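Local structure of glutaryl-CoA dehydrogenase (Mycobacterium smegmatis, 3SF6) at residues G78-G83 / M89-Y94; K82-A87 / Q134-M139; Q115-M120 / N259-G264. The protein belongs to the acyl-CoA dehydrogenase family of flavoproteins and is modelled with a bound dihydroflavine-adenine dinucleotide. One frame throughout, in Å; residues are numbered along the deposited sequence. Where two conformers were deposited one is given.

Contact 1. Residues G78-G83 / M89-Y94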
loop_
_atom_site.group_PDB
_atom_site.type_symbol
_atom_site.label_atom_id
_atom_site.label_comp_id
_atom_site.label_asym_id
_atom_site.label_seq_id
_atom_site.Cartn_x
_atom_site.Cartn_y
_atom_site.Cartn_z
ATOM N N GLY A 78 22.344 -30.654 -3.283
ATOM C CA GLY A 78 21.474 -31.648 -3.886
ATOM C C GLY A 78 20.503 -32.240 -2.896
ATOM O O GLY A 78 20.049 -33.371 -3.066
ATOM N N MET A 79 20.131 -31.463 -1.880
ATOM C CA MET A 79 19.321 -31.992 -0.776
ATOM C C MET A 79 18.033 -32.695 -1.177
ATOM O O MET A 79 17.649 -33.691 -0.531
ATOM C CB MET A 79 18.967 -30.876 0.213
ATOM C CG MET A 79 20.133 -30.404 1.041
ATOM S SD MET A 79 19.714 -29.114 2.227
ATOM C CE MET A 79 19.772 -27.628 1.203
ATOM N N HIS A 80 17.347 -32.172 -2.209
ATOM C CA HIS A 80 16.065 -32.687 -2.588
ATOM C C HIS A 80 16.176 -33.748 -3.681
ATOM O O HIS A 80 15.159 -34.321 -4.084
ATOM C CB HIS A 80 15.117 -31.564 -3.048
ATOM C CG HIS A 80 13.711 -32.028 -3.230
ATOM N ND1 HIS A 80 13.079 -32.011 -4.461
ATOM C CD2 HIS A 80 12.836 -32.594 -2.363
ATOM C CE1 HIS A 80 11.871 -32.533 -4.334
ATOM N NE2 HIS A 80 11.693 -32.889 -3.073
ATOM N N LEU A 81 17.398 -34.078 -4.106
ATOM C CA LEU A 81 17.606 -35.083 -5.152
ATOM C C LEU A 81 17.859 -36.417 -4.502
ATOM O O LEU A 81 18.340 -36.470 -3.361
ATOM C CB LEU A 81 18.809 -34.720 -6.033
ATOM C CG LEU A 81 18.695 -33.404 -6.779
ATOM C CD1 LEU A 81 20.000 -33.048 -7.543
ATOM C CD2 LEU A 81 17.505 -33.393 -7.753
ATOM N N LYS A 82 17.561 -37.472 -5.242
ATOM C CA LYS A 82 17.764 -38.844 -4.779
ATOM C C LYS A 82 18.976 -39.488 -5.458
ATOM O O LYS A 82 19.198 -39.337 -6.661
ATOM C CB LYS A 82 16.503 -39.662 -5.023
ATOM C CG LYS A 82 15.394 -39.306 -4.007
ATOM C CD LYS A 82 14.153 -40.127 -4.157
ATOM C CE LYS A 82 13.133 -39.783 -3.085
ATOM N NZ LYS A 82 12.816 -38.323 -3.045
ATOM N N GLY A 83 19.765 -40.202 -4.676
ATOM C CA GLY A 83 20.904 -40.930 -5.224
ATOM C C GLY A 83 22.168 -40.079 -5.337
ATOM O O GLY A 83 22.175 -38.899 -4.973
ATOM N N MET A 89 15.990 -35.745 0.812
ATOM C CA MET A 89 15.038 -35.320 1.826
ATOM C C MET A 89 13.703 -34.869 1.188
ATOM O O MET A 89 13.583 -34.668 -0.023
ATOM C CB MET A 89 15.611 -34.248 2.753
ATOM C CG MET A 89 15.795 -32.925 2.164
ATOM S SD MET A 89 16.577 -31.691 3.285
ATOM C CE MET A 89 18.169 -32.301 3.684
ATOM N N SER A 90 12.689 -34.720 2.019
ATOM C CA SER A 90 11.369 -34.278 1.508
ATOM C C SER A 90 11.400 -32.848 1.068
ATOM O O SER A 90 12.326 -32.107 1.400
ATOM C CB SER A 90 10.305 -34.431 2.582
ATOM O OG SER A 90 10.490 -33.471 3.644
ATOM N N ALA A 91 10.347 -32.455 0.318
ATOM C CA ALA A 91 10.211 -31.070 -0.120
ATOM C C ALA A 91 10.124 -30.151 1.077
ATOM O O ALA A 91 10.757 -29.096 1.084
ATOM C CB ALA A 91 8.961 -30.904 -1.002
ATOM N N VAL A 92 9.332 -30.520 2.079
ATOM C CA VAL A 92 9.228 -29.680 3.276
ATOM C C VAL A 92 10.584 -29.547 3.995
ATOM O O VAL A 92 10.971 -28.442 4.402
ATOM C CB VAL A 92 8.112 -30.175 4.198
ATOM C CG1 VAL A 92 8.130 -29.428 5.572
ATOM C CG2 VAL A 92 6.719 -29.958 3.506
ATOM N N ALA A 93 11.303 -30.658 4.167
ATOM C CA ALA A 93 12.615 -30.569 4.870
ATOM C C ALA A 93 13.616 -29.715 4.076
ATOM O O ALA A 93 14.358 -28.882 4.642
ATOM C CB ALA A 93 13.182 -31.963 5.119
ATOM N N TYR A 94 13.629 -29.889 2.762
ATOM C CA TYR A 94 14.451 -29.081 1.879
ATOM C C TYR A 94 14.108 -27.607 1.996
ATOM O O TYR A 94 14.974 -26.761 2.106
ATOM C CB TYR A 94 14.267 -29.550 0.421
ATOM C CG TYR A 94 14.874 -28.627 -0.618
ATOM C CD1 TYR A 94 16.217 -28.362 -0.632
ATOM C CD2 TYR A 94 14.068 -27.976 -1.561
ATOM C CE1 TYR A 94 16.770 -27.474 -1.588
ATOM C CE2 TYR A 94 14.619 -27.114 -2.537
ATOM C CZ TYR A 94 15.957 -26.863 -2.522
ATOM O OH TYR A 94 16.519 -26.035 -3.485
HETATM O O HOH W 1 13.950 -36.146 -2.265
#
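M79 and H80, in the loop after helix 64-73, pack on M89, just before helix 91-104, and on Y94 in its first turn: a local loop-to-helix contact in the N-terminal family region of an acyl-CoA dehydrogenase. Its backbone tie is a single hydrogen bond from M89 N to M79 O, 3.0 Å long, with an angle of 159° at the hydrogen. A type I turn from G78 to L81 sets M79 and H80 in place. The two methionine side chains run side by side in the same direction, both bent at chi3, and M89 CE lies 3.8 Å from M79 CG. M79 CB also reaches Y94 CD1, the two side chains crossing at about a right angle. Over one face of the Y94 ring sits H80 CB, 4.1 Å from the ring centroid and 22° off its normal, a CH-pi contact. The H80 and Y94 rings are modestly tilted and displaced, centroids 5.8 Å apart, so they stack little. With CG anti to the backbone N (chi1 -170°), H80 brings CD2 to 3.2 Å from M89 O. One water bridges H80 O and M89 O, donating to both. S90 is the N-cap, its OG accepting from A93 N. Helix 106-126 lies against M79 and Y94, helix 298-327 supplies D326 to the amides of A91 and V92, and F263 of helix 252-286 touches A91 and Y94.

Contact 2. Residues K82-A87 / Q134-M139; sequences KGYGCA and QWLPDM
Y84 leans on L136 and P137, and the close packing is with L136, at CB and over one face of the ring. Y84 CB meets L136 CB at 3.7 Å, while L136 CD1 stands over that face of the phenol ring, 3.8 Å from its centroid and 14° off the normal, offset toward the rim. This is a CH-pi contact made by one methyl branch. With CG beside the backbone N and anti to the carbonyl carbon (chi1 -49°), the tyrosine turns that face to the leucine. The loop carries Y84 at a corner of a type I' beta turn, G83 to C86, closed by a 2.9 Å bond from C86 N to G83 O. The helix it meets, 129-140 of the all-helical N-terminal region typical of acyl-CoA dehydrogenases, is kinked at P137, whose nitrogen has no N-H to give, and D138 N also lacks a bond to the preceding turn. The exposed P137 ring forms the looser side, its CG only 4.2 Å from Y84 CB. The backbones approach closely, with a CA-H...O contact from P137 CA to Y84 O at 3.4 Å. L136, by contrast, is buried and continues inward to M120 of helix 106-126, whereas Y84, itself partly exposed, also touches K132 and D133 of helix 129-140.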
loop_
_atom_site.group_PDB
_atom_site.type_symbol
_atom_site.label_atom_id
_atom_site.label_comp_id
_atom_site.label_asym_id
_atom_site.label_seq_id
_atom_site.Cartn_x
_atom_site.Cartn_y
_atom_site.Cartn_z
ATOM N N LYS A 82 17.561 -37.472 -5.242
ATOM C CA LYS A 82 17.764 -38.844 -4.779
ATOM C C LYS A 82 18.976 -39.488 -5.458
ATOM O O LYS A 82 19.198 -39.337 -6.661
ATOM C CB LYS A 82 16.503 -39.662 -5.023
ATOM C CG LYS A 82 15.394 -39.306 -4.007
ATOM C CD LYS A 82 14.153 -40.127 -4.157
ATOM C CE LYS A 82 13.133 -39.783 -3.085
ATOM N NZ LYS A 82 12.816 -38.323 -3.045
ATOM N N GLY A 83 19.765 -40.202 -4.676
ATOM C CA GLY A 83 20.904 -40.930 -5.224
ATOM C C GLY A 83 22.168 -40.079 -5.337
ATOM O O GLY A 83 22.175 -38.899 -4.973
ATOM N N TYR A 84 23.253 -40.716 -5.805
ATOM C CA TYR A 84 24.522 -39.990 -6.103
ATOM C C TYR A 84 25.135 -39.255 -4.905
ATOM O O TYR A 84 25.814 -38.227 -5.090
ATOM C CB TYR A 84 24.314 -39.028 -7.287
ATOM C CG TYR A 84 23.650 -39.688 -8.462
ATOM C CD1 TYR A 84 24.384 -40.438 -9.383
ATOM C CD2 TYR A 84 22.262 -39.609 -8.640
ATOM C CE1 TYR A 84 23.748 -41.081 -10.462
ATOM C CE2 TYR A 84 21.640 -40.235 -9.693
ATOM C CZ TYR A 84 22.363 -40.985 -10.593
ATOM O OH TYR A 84 21.743 -41.639 -11.658
ATOM N N GLY A 85 24.881 -39.739 -3.688
ATOM C CA GLY A 85 25.372 -39.086 -2.486
ATOM C C GLY A 85 24.491 -37.968 -1.954
ATOM O O GLY A 85 24.840 -37.330 -0.946
ATOM N N CYS A 86 23.347 -37.727 -2.594
ATOM C CA CYS A 86 22.431 -36.644 -2.181
ATOM C C CYS A 86 21.538 -37.098 -1.033
ATOM O O CYS A 86 21.315 -38.297 -0.866
ATOM C CB CYS A 86 21.547 -36.224 -3.340
ATOM S SG CYS A 86 22.455 -35.491 -4.708
ATOM N N ALA A 87 21.015 -36.145 -0.273
ATOM C CA ALA A 87 20.239 -36.420 0.966
ATOM C C ALA A 87 18.883 -37.071 0.721
ATOM O O ALA A 87 18.387 -37.848 1.574
ATOM C CB ALA A 87 20.040 -35.130 1.768
ATOM N N GLN A 134 29.226 -39.333 -14.071
ATOM C CA GLN A 134 30.463 -38.551 -14.116
ATOM C C GLN A 134 30.420 -37.368 -13.146
ATOM O O GLN A 134 31.401 -37.099 -12.464
ATOM C CB GLN A 134 30.759 -38.063 -15.515
ATOM C CG GLN A 134 31.956 -37.115 -15.559
ATOM C CD GLN A 134 32.466 -36.806 -16.957
ATOM O OE1 GLN A 134 31.925 -37.280 -17.972
ATOM N NE2 GLN A 134 33.521 -35.983 -17.017
ATOM N N TRP A 135 29.286 -36.672 -13.110
ATOM C CA TRP A 135 29.183 -35.367 -12.471
ATOM C C TRP A 135 28.492 -35.375 -11.128
ATOM O O TRP A 135 28.920 -34.648 -10.237
ATOM C CB TRP A 135 28.484 -34.353 -13.398
ATOM C CG TRP A 135 29.393 -33.930 -14.531
ATOM C CD1 TRP A 135 29.340 -34.336 -15.824
ATOM C CD2 TRP A 135 30.527 -33.060 -14.427
ATOM N NE1 TRP A 135 30.367 -33.767 -16.543
ATOM C CE2 TRP A 135 31.103 -32.970 -15.708
ATOM C CE3 TRP A 135 31.096 -32.334 -13.378
ATOM C CZ2 TRP A 135 32.234 -32.182 -15.968
ATOM C CZ3 TRP A 135 32.212 -31.578 -13.627
ATOM C CH2 TRP A 135 32.786 -31.520 -14.918
ATOM N N LEU A 136 27.412 -36.132 -10.954
ATOM C CA LEU A 136 26.571 -35.884 -9.769
ATOM C C LEU A 136 27.240 -36.182 -8.420
ATOM O O LEU A 136 27.112 -35.363 -7.486
ATOM C CB LEU A 136 25.183 -36.546 -9.877
ATOM C CG LEU A 136 24.261 -36.028 -10.967
ATOM C CD1 LEU A 136 22.942 -36.832 -11.008
ATOM C CD2 LEU A 136 24.008 -34.522 -10.803
ATOM N N PRO A 137 27.984 -37.297 -8.284
ATOM C CA PRO A 137 28.554 -37.501 -6.928
ATOM C C PRO A 137 29.573 -36.439 -6.519
ATOM O O PRO A 137 29.575 -35.992 -5.377
ATOM C CB PRO A 137 29.225 -38.878 -7.033
ATOM C CG PRO A 137 28.395 -39.590 -8.135
ATOM C CD PRO A 137 28.106 -38.496 -9.132
ATOM N N ASP A 138 30.396 -35.976 -7.455
ATOM C CA ASP A 138 31.337 -34.908 -7.132
ATOM C C ASP A 138 30.678 -33.526 -6.936
ATOM O O ASP A 138 31.223 -32.665 -6.230
ATOM C CB ASP A 138 32.392 -34.763 -8.209
ATOM C CG ASP A 138 33.463 -35.863 -8.165
ATOM O OD1 ASP A 138 33.545 -36.650 -7.189
ATOM O OD2 ASP A 138 34.234 -35.892 -9.142
ATOM N N MET A 139 29.526 -33.327 -7.558
ATOM C CA MET A 139 28.722 -32.136 -7.302
ATOM C C MET A 139 28.052 -32.189 -5.928
ATOM O O MET A 139 27.997 -31.198 -5.193
ATOM C CB MET A 139 27.704 -31.928 -8.437
ATOM C CG MET A 139 28.393 -31.563 -9.756
ATOM S SD MET A 139 27.258 -31.469 -11.128
ATOM C CE MET A 139 26.695 -29.729 -10.994
#

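Contact 3. Residues Q115-M120 / N259-G264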
loop_
_atom_site.group_PDB
_atom_site.type_symbol
_atom_site.label_atom_id
_atom_site.label_comp_id
_atom_site.label_asym_id
_atom_site.label_seq_id
_atom_site.Cartn_x
_atom_site.Cartn_y
_atom_site.Cartn_z
ATOM N N GLN A 115 23.602 -24.982 -7.442
ATOM C CA GLN A 115 24.253 -26.308 -7.413
ATOM C C GLN A 115 23.251 -27.453 -7.497
ATOM O O GLN A 115 23.400 -28.340 -8.351
ATOM C CB GLN A 115 25.123 -26.438 -6.169
ATOM C CG GLN A 115 25.942 -27.722 -6.092
ATOM C CD GLN A 115 27.190 -27.725 -6.955
ATOM O OE1 GLN A 115 27.408 -26.825 -7.771
ATOM N NE2 GLN A 115 28.035 -28.758 -6.762
ATOM N N GLY A 116 22.230 -27.430 -6.645
ATOM C CA GLY A 116 21.348 -28.573 -6.518
ATOM C C GLY A 116 20.133 -28.503 -7.420
ATOM O O GLY A 116 19.914 -29.374 -8.240
ATOM N N SER A 117 19.335 -27.466 -7.261
ATOM C CA SER A 117 18.041 -27.402 -7.944
ATOM C C SER A 117 18.094 -26.958 -9.408
ATOM O O SER A 117 17.089 -27.078 -10.100
ATOM C CB SER A 117 17.047 -26.511 -7.169
ATOM O OG SER A 117 17.480 -25.173 -7.056
ATOM N N LEU A 118 19.248 -26.444 -9.869
ATOM C CA LEU A 118 19.438 -26.047 -11.247
ATOM C C LEU A 118 20.416 -26.978 -11.958
ATOM O O LEU A 118 19.992 -27.750 -12.828
ATOM C CB LEU A 118 19.881 -24.583 -11.401
ATOM C CG LEU A 118 18.814 -23.556 -10.991
ATOM C CD1 LEU A 118 19.369 -22.090 -11.122
ATOM C CD2 LEU A 118 17.497 -23.750 -11.727
ATOM N N ALA A 119 21.697 -26.906 -11.607
ATOM C CA ALA A 119 22.734 -27.660 -12.348
ATOM C C ALA A 119 22.630 -29.169 -12.117
ATOM O O ALA A 119 22.414 -29.943 -13.080
ATOM C CB ALA A 119 24.146 -27.142 -12.035
ATOM N N MET A 120 22.649 -29.618 -10.857
ATOM C CA MET A 120 22.474 -31.059 -10.603
ATOM C C MET A 120 21.112 -31.581 -11.076
ATOM O O MET A 120 21.004 -32.664 -11.686
ATOM C CB MET A 120 22.701 -31.397 -9.126
ATOM C CG MET A 120 24.138 -31.285 -8.682
ATOM S SD MET A 120 24.325 -31.385 -6.864
ATOM C CE MET A 120 24.171 -33.164 -6.663
ATOM N N ASN A 259 11.406 -24.300 -11.849
ATOM C CA ASN A 259 10.336 -24.574 -10.888
ATOM C C ASN A 259 10.844 -25.307 -9.665
ATOM O O ASN A 259 10.365 -25.086 -8.560
ATOM C CB ASN A 259 9.163 -25.193 -11.604
ATOM C CG ASN A 259 8.349 -24.098 -12.414
ATOM O OD1 ASN A 259 7.915 -23.084 -11.831
ATOM N ND2 ASN A 259 8.146 -24.314 -13.705
ATOM N N GLU A 260 11.859 -26.135 -9.820
ATOM C CA GLU A 260 12.503 -26.728 -8.640
ATOM C C GLU A 260 13.208 -25.689 -7.789
ATOM O O GLU A 260 13.026 -25.637 -6.553
ATOM C CB GLU A 260 13.497 -27.788 -9.059
ATOM C CG GLU A 260 12.859 -28.939 -9.747
ATOM C CD GLU A 260 11.837 -29.652 -8.877
ATOM O OE1 GLU A 260 12.160 -29.902 -7.698
ATOM O OE2 GLU A 260 10.725 -29.967 -9.390
ATOM N N ALA A 261 13.989 -24.831 -8.422
ATOM C CA ALA A 261 14.692 -23.777 -7.693
ATOM C C ALA A 261 13.760 -22.768 -7.019
ATOM O O ALA A 261 13.966 -22.361 -5.856
ATOM C CB ALA A 261 15.671 -23.076 -8.592
ATOM N N ARG A 262 12.709 -22.367 -7.742
ATOM C CA ARG A 262 11.693 -21.448 -7.213
ATOM C C ARG A 262 11.099 -21.929 -5.935
ATOM O O ARG A 262 10.872 -21.152 -5.002
ATOM C CB ARG A 262 10.600 -21.192 -8.260
ATOM C CG ARG A 262 11.110 -20.385 -9.457
ATOM C CD ARG A 262 10.148 -20.480 -10.640
ATOM N NE ARG A 262 10.499 -19.581 -11.727
ATOM C CZ ARG A 262 9.971 -19.630 -12.949
ATOM N NH1 ARG A 262 9.016 -20.516 -13.235
ATOM N NH2 ARG A 262 10.393 -18.776 -13.875
ATOM N N PHE A 263 10.823 -23.237 -5.856
ATOM C CA PHE A 263 10.293 -23.831 -4.625
ATOM C C PHE A 263 11.187 -23.586 -3.427
ATOM O O PHE A 263 10.733 -23.214 -2.337
ATOM C CB PHE A 263 10.018 -25.337 -4.806
ATOM C CG PHE A 263 9.595 -25.990 -3.539
ATOM C CD1 PHE A 263 8.304 -25.863 -3.101
ATOM C CD2 PHE A 263 10.506 -26.644 -2.743
ATOM C CE1 PHE A 263 7.907 -26.399 -1.843
ATOM C CE2 PHE A 263 10.152 -27.142 -1.508
ATOM C CZ PHE A 263 8.857 -27.053 -1.067
ATOM N N GLY A 264 12.493 -23.762 -3.617
ATOM C CA GLY A 264 13.415 -23.522 -2.524
ATOM C C GLY A 264 13.383 -22.038 -2.118
ATOM O O GLY A 264 13.444 -21.735 -0.934
HETATM O O HOH W 2 16.282 -23.318 -4.374
#
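S117 of helix 106-126 faces A261 of helix 252-286 in an antiparallel helix pair, joining the N-terminal and C-terminal helical regions of the acyl-CoA dehydrogenase fold. Over these short segments the axes approach to 8.3 Å with an angle of 171° between their directions, and the nearest CA atoms are those of S117 and A261, 4.9 Å apart. Small side chains on both sides allow this approach. From S117 CB outward, in the conformer described here, both atoms meet A261: CB rests 3.6 Å from A261 CA, near A261 N as well, and OG ends 3.2 Å from A261 CB, equally near CA. The first torsion (chi1 62°) sets OG between the backbone N and the carbonyl carbon. That hydroxyl is bonded within its own helix, to S113 O, so its closeness to A261 is packing; a water that donates to A261 O makes at most a weak link to it. The segment 115-120 includes a wider pi-type turn, with M120 N bonded to Q115 O. L118, which lies near the bound dihydroflavine-adenine dinucleotide, lays its CD2 branch 3.7 Å from A261 CB, so the alanine methyl is touched by both S117 and L118. E260 contributes its CB, which meets S117 O, before its chain, in the modelled conformer, bends at chi2 and carries the carboxylate away, where OE1 pairs with K325 in a salt bridge. On the side of helix 252-286 turned from S117, R262 NH1 donates to N259 OD1 at 3.1 Å; the oxygen lies in the guanidinium plane, but the nitrogen stands 52° out of the amide carbonyl plane.

How the contacts relate
Contacts 1 and 2 are consecutive uses of one loop, sharing K82 and G83, with centres 12 Å apart; C86 CB lies 3.2 Å from L81 O. Helix 106-126 then connects both to contact 3. L81 CD1 packs 3.5 Å from M120 CB, and M120 also meets C86, L136 and M139, while Q115 NE2 is a probable hydrogen-bond donor to M139 O at 2.9 Å. From the other helix of contact 3, F263 CE2 comes 3.3 Å from A91 O. Contact 3 comes nearer the flavin than contact 1: the L118 side chain is about 5 Å from the dihydroflavine-adenine dinucleotide at the nearest atoms, against about 13 Å for the Y94 side chain.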